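Local coordinates for alginate lyase (Paenibacillus sp. FPU-7, PDB 6KFN), which probably cleaves the polysaccharide alginate by beta-elimination, as an alginate lyase built on a right-handed beta-helix, at residues A[144-155]-A[179-190]; A[210-218]-A[236-246]. All coordinates share one frame; numbering follows the deposited sequence. Where two conformers were deposited one is given.

Contact 1. Residues A[144-155]-A[179-190]; sequences GFGEGIYVGSDK and VAAEHIDIKEGT. With NA (sodium ion), chain B.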
loop_
_atom_site.group_PDB
_atom_site.type_symbol
_atom_site.label_atom_id
_atom_site.label_comp_id
_atom_site.label_asym_id
_atom_site.label_seq_id
_atom_site.Cartn_x
_atom_site.Cartn_y
_atom_site.Cartn_z
ATOM N N GLY A 144 5.742 -14.283 -2.982
ATOM C CA GLY A 144 5.035 -13.824 -4.164
ATOM C C GLY A 144 3.726 -13.117 -3.890
ATOM O O GLY A 144 3.159 -12.536 -4.827
ATOM N N PHE A 145 3.264 -13.165 -2.653
ATOM C CA PHE A 145 2.116 -12.393 -2.150
ATOM C C PHE A 145 2.574 -11.300 -1.188
ATOM O O PHE A 145 1.810 -10.817 -0.362
ATOM C CB PHE A 145 1.121 -13.326 -1.430
ATOM C CG PHE A 145 0.524 -14.434 -2.259
ATOM C CD1 PHE A 145 0.438 -14.391 -3.651
ATOM C CD2 PHE A 145 -0.013 -15.529 -1.619
ATOM C CE1 PHE A 145 -0.147 -15.395 -4.381
ATOM C CE2 PHE A 145 -0.577 -16.564 -2.360
ATOM C CZ PHE A 145 -0.645 -16.479 -3.750
ATOM N N GLY A 146 3.857 -10.900 -1.282
ATOM C CA GLY A 146 4.467 -10.018 -0.316
ATOM C C GLY A 146 4.557 -8.567 -0.738
ATOM O O GLY A 146 5.566 -7.905 -0.452
ATOM N N GLU A 147 3.532 -8.058 -1.404
ATOM C CA GLU A 147 3.563 -6.672 -1.851
ATOM C C GLU A 147 3.539 -5.729 -0.656
ATOM O O GLU A 147 2.967 -6.021 0.389
ATOM C CB GLU A 147 2.369 -6.356 -2.757
ATOM C CG GLU A 147 2.339 -7.157 -4.049
ATOM C CD GLU A 147 1.781 -8.559 -3.976
ATOM O OE1 GLU A 147 1.345 -9.017 -2.912
ATOM O OE2 GLU A 147 1.780 -9.238 -5.033
ATOM N N GLY A 148 4.139 -4.555 -0.835
ATOM C CA GLY A 148 3.989 -3.521 0.169
ATOM C C GLY A 148 2.557 -3.006 0.242
ATOM O O GLY A 148 1.903 -3.052 1.286
ATOM N N ILE A 149 2.100 -2.515 -0.904
ATOM C CA ILE A 149 0.759 -1.995 -1.094
ATOM C C ILE A 149 0.187 -2.661 -2.360
ATOM O O ILE A 149 0.835 -2.684 -3.411
ATOM C CB ILE A 149 0.727 -0.470 -1.223
ATOM C CG1 ILE A 149 1.417 0.173 -0.009
ATOM C CG2 ILE A 149 -0.700 0.021 -1.401
ATOM C CD1 ILE A 149 1.560 1.667 -0.100
ATOM N N TYR A 150 -1.029 -3.163 -2.231
ATOM C CA TYR A 150 -1.714 -3.938 -3.272
ATOM C C TYR A 150 -3.042 -3.225 -3.521
ATOM O O TYR A 150 -3.833 -3.049 -2.588
ATOM C CB TYR A 150 -1.910 -5.352 -2.763
ATOM C CG TYR A 150 -2.318 -6.405 -3.747
ATOM C CD1 TYR A 150 -3.507 -6.379 -4.436
ATOM C CD2 TYR A 150 -1.556 -7.530 -3.853
ATOM C CE1 TYR A 150 -3.911 -7.435 -5.243
ATOM C CE2 TYR A 150 -1.953 -8.601 -4.675
ATOM C CZ TYR A 150 -3.127 -8.527 -5.372
ATOM O OH TYR A 150 -3.554 -9.599 -6.107
ATOM N N VAL A 151 -3.249 -2.751 -4.755
ATOM C CA VAL A 151 -4.419 -1.939 -5.073
ATOM C C VAL A 151 -5.319 -2.722 -6.019
ATOM O O VAL A 151 -4.950 -2.956 -7.167
ATOM C CB VAL A 151 -4.022 -0.582 -5.671
ATOM C CG1 VAL A 151 -5.244 0.346 -5.707
ATOM C CG2 VAL A 151 -2.849 0.072 -4.937
ATOM N N GLY A 152 -6.511 -3.115 -5.549
ATOM C CA GLY A 152 -7.471 -3.842 -6.356
ATOM C C GLY A 152 -7.294 -5.338 -6.309
ATOM O O GLY A 152 -6.791 -5.906 -5.346
ATOM N N SER A 153 -7.789 -5.978 -7.377
ATOM C CA SER A 153 -7.813 -7.417 -7.494
ATOM C C SER A 153 -7.392 -7.845 -8.889
ATOM O O SER A 153 -7.717 -7.223 -9.904
ATOM C CB SER A 153 -9.222 -7.966 -7.239
ATOM O OG SER A 153 -9.644 -7.730 -5.918
ATOM N N ASP A 154 -6.679 -8.972 -8.958
ATOM C CA ASP A 154 -6.405 -9.647 -10.219
ATOM C C ASP A 154 -7.717 -9.987 -10.933
ATOM O O ASP A 154 -8.747 -10.247 -10.286
ATOM C CB ASP A 154 -5.629 -10.951 -9.911
ATOM C CG ASP A 154 -5.183 -11.717 -11.125
ATOM O OD1 ASP A 154 -4.135 -11.362 -11.718
ATOM O OD2 ASP A 154 -5.891 -12.688 -11.466
ATOM N N LYS A 155 -7.652 -10.053 -12.261
ATOM C CA LYS A 155 -8.822 -10.373 -13.084
ATOM C C LYS A 155 -9.529 -11.640 -12.670
ATOM O O LYS A 155 -10.749 -11.731 -12.807
ATOM C CB LYS A 155 -8.410 -10.430 -14.556
ATOM C CG LYS A 155 -7.412 -11.527 -14.908
ATOM C CD LYS A 155 -6.960 -11.448 -16.357
ATOM C CE LYS A 155 -5.941 -12.496 -16.700
ATOM N NZ LYS A 155 -5.529 -12.341 -18.109
ATOM N N VAL A 179 10.524 -5.979 1.682
ATOM C CA VAL A 179 9.266 -6.181 0.978
ATOM C C VAL A 179 9.558 -7.128 -0.170
ATOM O O VAL A 179 10.364 -6.861 -1.065
ATOM C CB VAL A 179 8.685 -4.824 0.545
ATOM C CG1 VAL A 179 7.533 -5.017 -0.430
ATOM C CG2 VAL A 179 8.255 -4.061 1.781
ATOM N N ALA A 180 8.939 -8.323 -0.111
ATOM C CA ALA A 180 9.353 -9.426 -0.948
ATOM C C ALA A 180 8.829 -9.331 -2.380
ATOM O O ALA A 180 9.469 -9.875 -3.299
ATOM C CB ALA A 180 8.885 -10.760 -0.358
ATOM N N ALA A 181 7.666 -8.737 -2.599
ATOM C CA ALA A 181 7.125 -8.558 -3.931
ATOM C C ALA A 181 7.239 -7.084 -4.315
ATOM O O ALA A 181 8.094 -6.379 -3.793
ATOM C CB ALA A 181 5.715 -9.159 -4.043
ATOM N N GLU A 182 6.418 -6.626 -5.275
ATOM C CA GLU A 182 6.513 -5.213 -5.611
ATOM C C GLU A 182 6.247 -4.366 -4.379
ATOM O O GLU A 182 5.415 -4.687 -3.536
ATOM C CB GLU A 182 5.507 -4.784 -6.690
ATOM C CG GLU A 182 5.653 -5.469 -8.030
ATOM C CD GLU A 182 4.889 -6.761 -8.172
ATOM O OE1 GLU A 182 4.303 -7.275 -7.221
ATOM O OE2 GLU A 182 4.902 -7.240 -9.373
ATOM N N HIS A 183 6.893 -3.208 -4.328
ATOM C CA HIS A 183 6.508 -2.212 -3.333
ATOM C C HIS A 183 5.067 -1.802 -3.505
ATOM O O HIS A 183 4.340 -1.674 -2.514
ATOM C CB HIS A 183 7.478 -1.023 -3.360
ATOM C CG HIS A 183 8.802 -1.392 -2.799
ATOM N ND1 HIS A 183 9.733 -0.439 -2.433
ATOM C CD2 HIS A 183 9.295 -2.602 -2.426
ATOM C CE1 HIS A 183 10.782 -1.080 -1.946
ATOM N NE2 HIS A 183 10.556 -2.379 -1.942
ATOM N N ILE A 184 4.635 -1.590 -4.752
ATOM C CA ILE A 184 3.262 -1.236 -5.053
ATOM C C ILE A 184 2.843 -2.026 -6.297
ATOM O O ILE A 184 3.500 -1.956 -7.331
ATOM C CB ILE A 184 3.044 0.247 -5.288
ATOM C CG1 ILE A 184 3.625 1.062 -4.110
ATOM C CG2 ILE A 184 1.562 0.560 -5.491
ATOM C CD1 ILE A 184 3.722 2.521 -4.355
ATOM N N ASP A 185 1.738 -2.771 -6.171
ATOM C CA ASP A 185 1.159 -3.537 -7.286
ATOM C C ASP A 185 -0.225 -2.969 -7.524
ATOM O O ASP A 185 -1.089 -3.083 -6.659
ATOM C CB ASP A 185 1.151 -5.015 -6.958
ATOM C CG ASP A 185 0.826 -5.910 -8.131
ATOM O OD1 ASP A 185 0.621 -5.408 -9.220
ATOM O OD2 ASP A 185 0.836 -7.161 -7.911
ATOM N N ILE A 186 -0.395 -2.283 -8.665
ATOM C CA ILE A 186 -1.641 -1.592 -9.008
ATOM C C ILE A 186 -2.386 -2.487 -9.995
ATOM O O ILE A 186 -1.939 -2.634 -11.135
ATOM C CB ILE A 186 -1.347 -0.211 -9.592
ATOM C CG1 ILE A 186 -0.560 0.646 -8.602
ATOM C CG2 ILE A 186 -2.646 0.458 -10.009
ATOM C CD1 ILE A 186 -0.079 1.971 -9.141
ATOM N N LYS A 187 -3.480 -3.103 -9.570
ATOM C CA LYS A 187 -4.117 -4.108 -10.392
ATOM C C LYS A 187 -4.981 -3.542 -11.512
ATOM O O LYS A 187 -5.555 -2.446 -11.446
ATOM C CB LYS A 187 -4.990 -5.026 -9.531
ATOM C CG LYS A 187 -4.177 -5.848 -8.536
ATOM C CD LYS A 187 -3.173 -6.745 -9.276
ATOM C CE LYS A 187 -2.357 -7.671 -8.445
ATOM N NZ LYS A 187 -1.289 -8.380 -9.195
ATOM N N GLU A 188 -5.108 -4.382 -12.543
ATOM C CA GLU A 188 -6.120 -4.189 -13.564
ATOM C C GLU A 188 -7.470 -3.949 -12.906
ATOM O O GLU A 188 -7.837 -4.596 -11.926
ATOM C CB GLU A 188 -6.160 -5.403 -14.497
ATOM C CG GLU A 188 -6.454 -6.766 -13.838
ATOM C CD GLU A 188 -5.247 -7.579 -13.368
ATOM O OE1 GLU A 188 -4.226 -6.987 -12.942
ATOM O OE2 GLU A 188 -5.374 -8.823 -13.428
ATOM N N GLY A 189 -8.237 -3.037 -13.507
ATOM C CA GLY A 189 -9.556 -2.661 -13.021
ATOM C C GLY A 189 -9.590 -1.414 -12.168
ATOM O O GLY A 189 -10.652 -0.824 -12.010
ATOM N N THR A 190 -8.434 -1.039 -11.590
ATOM C CA THR A 190 -8.349 0.182 -10.806
ATOM C C THR A 190 -8.091 1.371 -11.709
ATOM O O THR A 190 -7.409 1.259 -12.736
ATOM C CB THR A 190 -7.247 0.091 -9.738
ATOM O OG1 THR A 190 -5.936 0.103 -10.342
ATOM C CG2 THR A 190 -7.421 -1.105 -8.829
HETATM NA NA NA B . 2.437 -8.928 -7.258
HETATM O O HOH W 1 3.953 -10.755 -6.917
HETATM O O HOH W 2 -2.058 -10.682 -8.404
HETATM O O HOH W 3 -8.819 -4.295 -9.336
HETATM O O HOH W 4 -2.448 -8.824 -11.817
HETATM O O HOH W 5 3.188 -9.109 -9.501
HETATM O O HOH W 6 0.583 -10.459 -7.616
#
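Ile149, Tyr150 and Val151 pair in register with Ile184, Asp185 and Ile186 as parallel strands whose short axes lie 4.8 Å apart and diverge by only 4°. The ladder alternates in the usual parallel way: Ile149 O takes Asp185 N, Asp185 O takes Val151 N, and Val151 O takes Lys187 N at 2.8 Å. Glu147 and Glu182, from the turns before the strands, and Asp185, on the same strand face as Tyr150, converge on a sodium ion. The two glutamates run side by side with carboxylate planes 11° apart; both chains bend at chi2, which turns Glu147 OE2 to 2.3 Å and Glu182 OE1 to 2.5 Å from the metal. Asp185 OD2 is the third protein ligand, and three waters complete the six-atom shell. These are neighbouring coils of a right-handed beta-helix; on the other strand face Ile149 and Ile184, which lie with Val151 and Ile186, pack on Ile170 and Ile175, which marks it as the inner side of the coil. Besides binding sodium, Asp185 OD2 forms a salt bridge with Lys187 NZ, which comes from above its carboxylate plane at 2.8 Å. The aliphatic part of Lys187 slants across the Tyr150 ring, its CE 3.3 Å from Tyr150 OH, and one water joins that hydroxyl to Lys187 NZ. Past the strands, Glu188 OE2 receives Lys155 N from above the carboxylate plane at 2.8 Å.

Contact 2. Residues A[210-218]-A[236-246]; sequences YADSFIDVK and NIVDAFQVHVQ. With NA (sodium ion), chain C.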
loop_
_atom_site.group_PDB
_atom_site.type_symbol
_atom_site.label_atom_id
_atom_site.label_comp_id
_atom_site.label_asym_id
_atom_site.label_seq_id
_atom_site.Cartn_x
_atom_site.Cartn_y
_atom_site.Cartn_z
ATOM N N TYR A 210 6.773 -13.045 -10.399
ATOM C CA TYR A 210 6.993 -11.941 -11.354
ATOM C C TYR A 210 7.315 -10.600 -10.724
ATOM O O TYR A 210 7.323 -9.594 -11.428
ATOM C CB TYR A 210 5.844 -11.801 -12.366
ATOM C CG TYR A 210 5.393 -13.067 -13.013
ATOM C CD1 TYR A 210 6.094 -13.581 -14.089
ATOM C CD2 TYR A 210 4.260 -13.758 -12.564
ATOM C CE1 TYR A 210 5.689 -14.756 -14.724
ATOM C CE2 TYR A 210 3.842 -14.926 -13.195
ATOM C CZ TYR A 210 4.568 -15.407 -14.261
ATOM O OH TYR A 210 4.155 -16.563 -14.877
ATOM N N ALA A 211 7.576 -10.581 -9.451
ATOM C CA ALA A 211 7.718 -9.336 -8.712
ATOM C C ALA A 211 9.172 -8.882 -8.775
ATOM O O ALA A 211 10.031 -9.297 -7.983
ATOM C CB ALA A 211 7.263 -9.507 -7.268
ATOM N N ASP A 212 9.449 -8.043 -9.764
ATOM C CA ASP A 212 10.824 -7.732 -10.163
ATOM C C ASP A 212 10.976 -6.250 -10.512
ATOM O O ASP A 212 11.898 -5.862 -11.233
ATOM C CB ASP A 212 11.300 -8.654 -11.277
ATOM C CG ASP A 212 10.506 -8.550 -12.562
ATOM O OD1 ASP A 212 9.625 -7.698 -12.700
ATOM O OD2 ASP A 212 10.771 -9.414 -13.441
ATOM N N SER A 213 10.118 -5.416 -9.935
ATOM C CA SER A 213 10.186 -3.974 -10.105
ATOM C C SER A 213 9.648 -3.322 -8.829
ATOM O O SER A 213 8.977 -3.971 -8.022
ATOM C CB SER A 213 9.386 -3.504 -11.323
ATOM O OG SER A 213 8.002 -3.827 -11.175
ATOM N N PHE A 214 9.931 -2.026 -8.645
ATOM C CA PHE A 214 9.339 -1.307 -7.517
ATOM C C PHE A 214 7.816 -1.259 -7.602
ATOM O O PHE A 214 7.117 -1.419 -6.607
ATOM C CB PHE A 214 9.861 0.129 -7.402
ATOM C CG PHE A 214 11.360 0.300 -7.331
ATOM C CD1 PHE A 214 12.131 -0.284 -6.319
ATOM C CD2 PHE A 214 12.002 1.093 -8.267
ATOM C CE1 PHE A 214 13.506 -0.078 -6.288
ATOM C CE2 PHE A 214 13.360 1.299 -8.215
ATOM C CZ PHE A 214 14.118 0.718 -7.225
ATOM N N ILE A 215 7.332 -0.930 -8.809
ATOM C CA ILE A 215 5.912 -0.781 -9.060
ATOM C C ILE A 215 5.590 -1.557 -10.334
ATOM O O ILE A 215 6.348 -1.510 -11.311
ATOM C CB ILE A 215 5.487 0.706 -9.248
ATOM C CG1 ILE A 215 5.961 1.539 -8.049
ATOM C CG2 ILE A 215 3.974 0.795 -9.443
ATOM C CD1 ILE A 215 5.610 3.015 -8.138
ATOM N N ASP A 216 4.459 -2.251 -10.330
ATOM C CA ASP A 216 3.849 -2.784 -11.548
ATOM C C ASP A 216 2.483 -2.126 -11.678
ATOM O O ASP A 216 1.692 -2.171 -10.743
ATOM C CB ASP A 216 3.719 -4.297 -11.527
ATOM C CG ASP A 216 3.396 -4.911 -12.883
ATOM O OD1 ASP A 216 3.481 -4.183 -13.904
ATOM O OD2 ASP A 216 3.092 -6.125 -12.890
ATOM N N VAL A 217 2.249 -1.510 -12.836
ATOM C CA VAL A 217 1.012 -0.774 -13.111
ATOM C C VAL A 217 0.191 -1.579 -14.101
ATOM O O VAL A 217 0.562 -1.692 -15.273
ATOM C CB VAL A 217 1.262 0.623 -13.669
ATOM C CG1 VAL A 217 -0.068 1.331 -13.872
ATOM C CG2 VAL A 217 2.189 1.423 -12.771
ATOM N N LYS A 218 -0.867 -2.150 -13.602
ATOM C CA LYS A 218 -1.849 -2.866 -14.436
ATOM C C LYS A 218 -3.221 -2.157 -14.531
ATOM O O LYS A 218 -4.176 -2.435 -15.355
ATOM C CB LYS A 218 -2.008 -4.305 -13.966
ATOM C CG LYS A 218 -0.848 -5.167 -14.409
ATOM C CD LYS A 218 -0.637 -6.358 -13.554
ATOM C CE LYS A 218 -0.083 -5.882 -12.251
ATOM N NZ LYS A 218 0.776 -6.886 -11.579
ATOM N N ASN A 236 17.430 -9.083 -8.339
ATOM C CA ASN A 236 16.040 -9.489 -8.584
ATOM C C ASN A 236 15.198 -8.355 -9.180
ATOM O O ASN A 236 14.102 -8.619 -9.663
ATOM C CB ASN A 236 15.397 -10.036 -7.324
ATOM C CG ASN A 236 16.114 -11.280 -6.860
ATOM O OD1 ASN A 236 16.226 -12.229 -7.622
ATOM N ND2 ASN A 236 16.630 -11.273 -5.649
ATOM N N ILE A 237 15.664 -7.111 -9.078
ATOM C CA ILE A 237 14.951 -5.961 -9.643
ATOM C C ILE A 237 15.469 -5.771 -11.059
ATOM O O ILE A 237 16.647 -5.453 -11.269
ATOM C CB ILE A 237 15.168 -4.715 -8.782
ATOM C CG1 ILE A 237 14.571 -4.929 -7.398
ATOM C CG2 ILE A 237 14.579 -3.477 -9.483
ATOM C CD1 ILE A 237 14.908 -3.819 -6.403
ATOM N N VAL A 238 14.594 -5.999 -12.031
ATOM C CA VAL A 238 14.912 -5.944 -13.448
ATOM C C VAL A 238 14.603 -4.586 -14.072
ATOM O O VAL A 238 15.265 -4.191 -15.029
ATOM C CB VAL A 238 14.175 -7.089 -14.177
ATOM C CG1 VAL A 238 14.255 -6.927 -15.685
ATOM C CG2 VAL A 238 14.739 -8.420 -13.692
ATOM N N ASP A 239 13.592 -3.881 -13.573
ATOM C CA ASP A 239 13.162 -2.574 -14.041
ATOM C C ASP A 239 12.738 -1.782 -12.816
ATOM O O ASP A 239 12.291 -2.358 -11.833
ATOM C CB ASP A 239 11.970 -2.658 -14.999
ATOM C CG ASP A 239 12.233 -3.416 -16.274
ATOM O OD1 ASP A 239 13.198 -3.063 -16.987
ATOM O OD2 ASP A 239 11.442 -4.358 -16.561
ATOM N N ALA A 240 12.806 -0.443 -12.893
ATOM C CA ALA A 240 12.224 0.366 -11.815
ATOM C C ALA A 240 10.698 0.214 -11.789
ATOM O O ALA A 240 10.100 -0.122 -10.759
ATOM C CB ALA A 240 12.595 1.836 -11.963
ATOM N N PHE A 241 10.063 0.511 -12.935
ATOM C CA PHE A 241 8.615 0.538 -13.047
ATOM C C PHE A 241 8.219 -0.242 -14.303
ATOM O O PHE A 241 8.886 -0.135 -15.337
ATOM C CB PHE A 241 8.081 1.982 -13.168
ATOM C CG PHE A 241 8.624 2.935 -12.119
ATOM C CD1 PHE A 241 8.501 2.666 -10.762
ATOM C CD2 PHE A 241 9.254 4.106 -12.499
ATOM C CE1 PHE A 241 8.975 3.549 -9.813
ATOM C CE2 PHE A 241 9.733 5.007 -11.553
ATOM C CZ PHE A 241 9.604 4.724 -10.215
ATOM N N GLN A 242 7.133 -0.997 -14.195
ATOM C CA GLN A 242 6.566 -1.717 -15.322
ATOM C C GLN A 242 5.109 -1.353 -15.493
ATOM O O GLN A 242 4.440 -0.938 -14.539
ATOM C CB GLN A 242 6.687 -3.234 -15.123
ATOM C CG GLN A 242 8.133 -3.694 -15.029
ATOM C CD GLN A 242 8.297 -5.132 -14.637
ATOM O OE1 GLN A 242 7.364 -5.793 -14.169
ATOM N NE2 GLN A 242 9.504 -5.637 -14.776
ATOM N N VAL A 243 4.623 -1.537 -16.720
ATOM C CA VAL A 243 3.210 -1.416 -17.045
ATOM C C VAL A 243 2.844 -2.671 -17.842
ATOM O O VAL A 243 3.588 -3.042 -18.757
ATOM C CB VAL A 243 2.881 -0.136 -17.848
ATOM C CG1 VAL A 243 1.385 0.140 -17.847
ATOM C CG2 VAL A 243 3.640 1.080 -17.319
ATOM N N HIS A 244 1.746 -3.324 -17.485
ATOM C CA HIS A 244 1.308 -4.557 -18.162
ATOM C C HIS A 244 -0.166 -4.487 -18.450
ATOM O O HIS A 244 -0.925 -3.859 -17.704
ATOM C CB HIS A 244 1.570 -5.801 -17.289
ATOM C CG HIS A 244 2.999 -6.175 -17.112
ATOM N ND1 HIS A 244 3.778 -5.740 -16.055
ATOM C CD2 HIS A 244 3.781 -7.003 -17.838
ATOM C CE1 HIS A 244 4.987 -6.293 -16.158
ATOM N NE2 HIS A 244 5.005 -7.052 -17.226
ATOM N N VAL A 245 -0.573 -5.219 -19.511
ATOM C CA VAL A 245 -1.969 -5.372 -19.899
ATOM C C VAL A 245 -2.437 -6.785 -19.556
ATOM O O VAL A 245 -2.085 -7.747 -20.245
ATOM C CB VAL A 245 -2.138 -5.092 -21.403
ATOM C CG1 VAL A 245 -3.609 -5.173 -21.776
ATOM C CG2 VAL A 245 -1.580 -3.728 -21.770
ATOM N N GLN A 246 -3.255 -6.909 -18.520
ATOM C CA GLN A 246 -3.842 -8.178 -18.140
ATOM C C GLN A 246 -5.187 -8.430 -18.778
ATOM O O GLN A 246 -5.609 -9.596 -18.901
ATOM C CB GLN A 246 -4.004 -8.231 -16.619
ATOM C CG GLN A 246 -2.718 -8.132 -15.862
ATOM C CD GLN A 246 -1.580 -9.010 -16.396
ATOM O OE1 GLN A 246 -0.676 -8.548 -17.114
ATOM N NE2 GLN A 246 -1.675 -10.284 -16.089
HETATM NA NA NA C . 7.239 -7.860 -12.995
HETATM O O HOH W 7 10.088 -8.788 -15.888
HETATM O O HOH W 8 7.126 -6.536 -11.036
HETATM O O HOH W 9 4.888 -8.166 -13.034
HETATM O O HOH W 10 -3.519 -4.530 -17.058
HETATM O O HOH W 11 7.383 -9.183 -14.945
#
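Asp212 and Gln242 meet because of their torsions: chi1 of 62° sets the Asp212 carboxylate between its own backbone N and carbonyl carbon, whereas Gln242 reaches out straight, chi2 172°, from the neighbouring strand. Their carboxylate and amide planes stand 89° apart, and both groups hold one sodium ion. Asp212 OD1 and Gln242 OE1 each lie 2.4 Å from the metal, Tyr210 contributes its carbonyl O at 2.3 Å, and three waters fill the remaining places. The amide nitrogen is held as well: Gln242 NE2 gives a bond of 2.9 Å to Asp212 OD1, arriving above the carboxylate plane, and another to the anti lone pair of Asp239 OD2. Further along, Asp216 OD1 receives His244 ND1 at 2.7 Å on its syn side and in the plane of the imidazole, with carboxylate and ring nearly perpendicular. Asp216 OD2 accepts a sodium-bound water and, in the Lys218 conformer modelled here, one of two, forms a salt bridge of 2.8 Å with Lys218 NZ. Strands 215-217 and 241-243 are parallel partners on successive coils of the right-handed beta-helix. On their inward face Ile215 and Phe241 point the same way, Ile215 CD1 resting 3.8 Å from Phe241 CE1, and the Phe241 ring meets that of Phe256 in strand 254-257. With NE2 bonded to two carboxylates and OE1 on the metal, the Gln242 amide is fixed in rotation, and both the cation and the anionic partners would be expected to polarise it in the same sense.

Contacts 1 and 2 follow each other along the chain and occupy consecutive places in one parallel sheet, with strands 184-186 and 215-217 adjacent and the contact centres about 10 Å apart. The backbone seam includes a probable hydrogen bond from Lys218 N to Ile186 O, 2.7 Å. In the conformer modelled here, Lys218 also lies between the two metal sites, whose ions are 7.6 Å apart, sodium to sodium. Its NZ makes a salt bridge of 2.8 Å with Asp185 OD1, whose carboxylate binds the first sodium, while its partner in contact 2, Asp216, reaches the second through a water. Lys187 NZ of contact 1 comes close to the same NZ, two like charges set among these carboxylates.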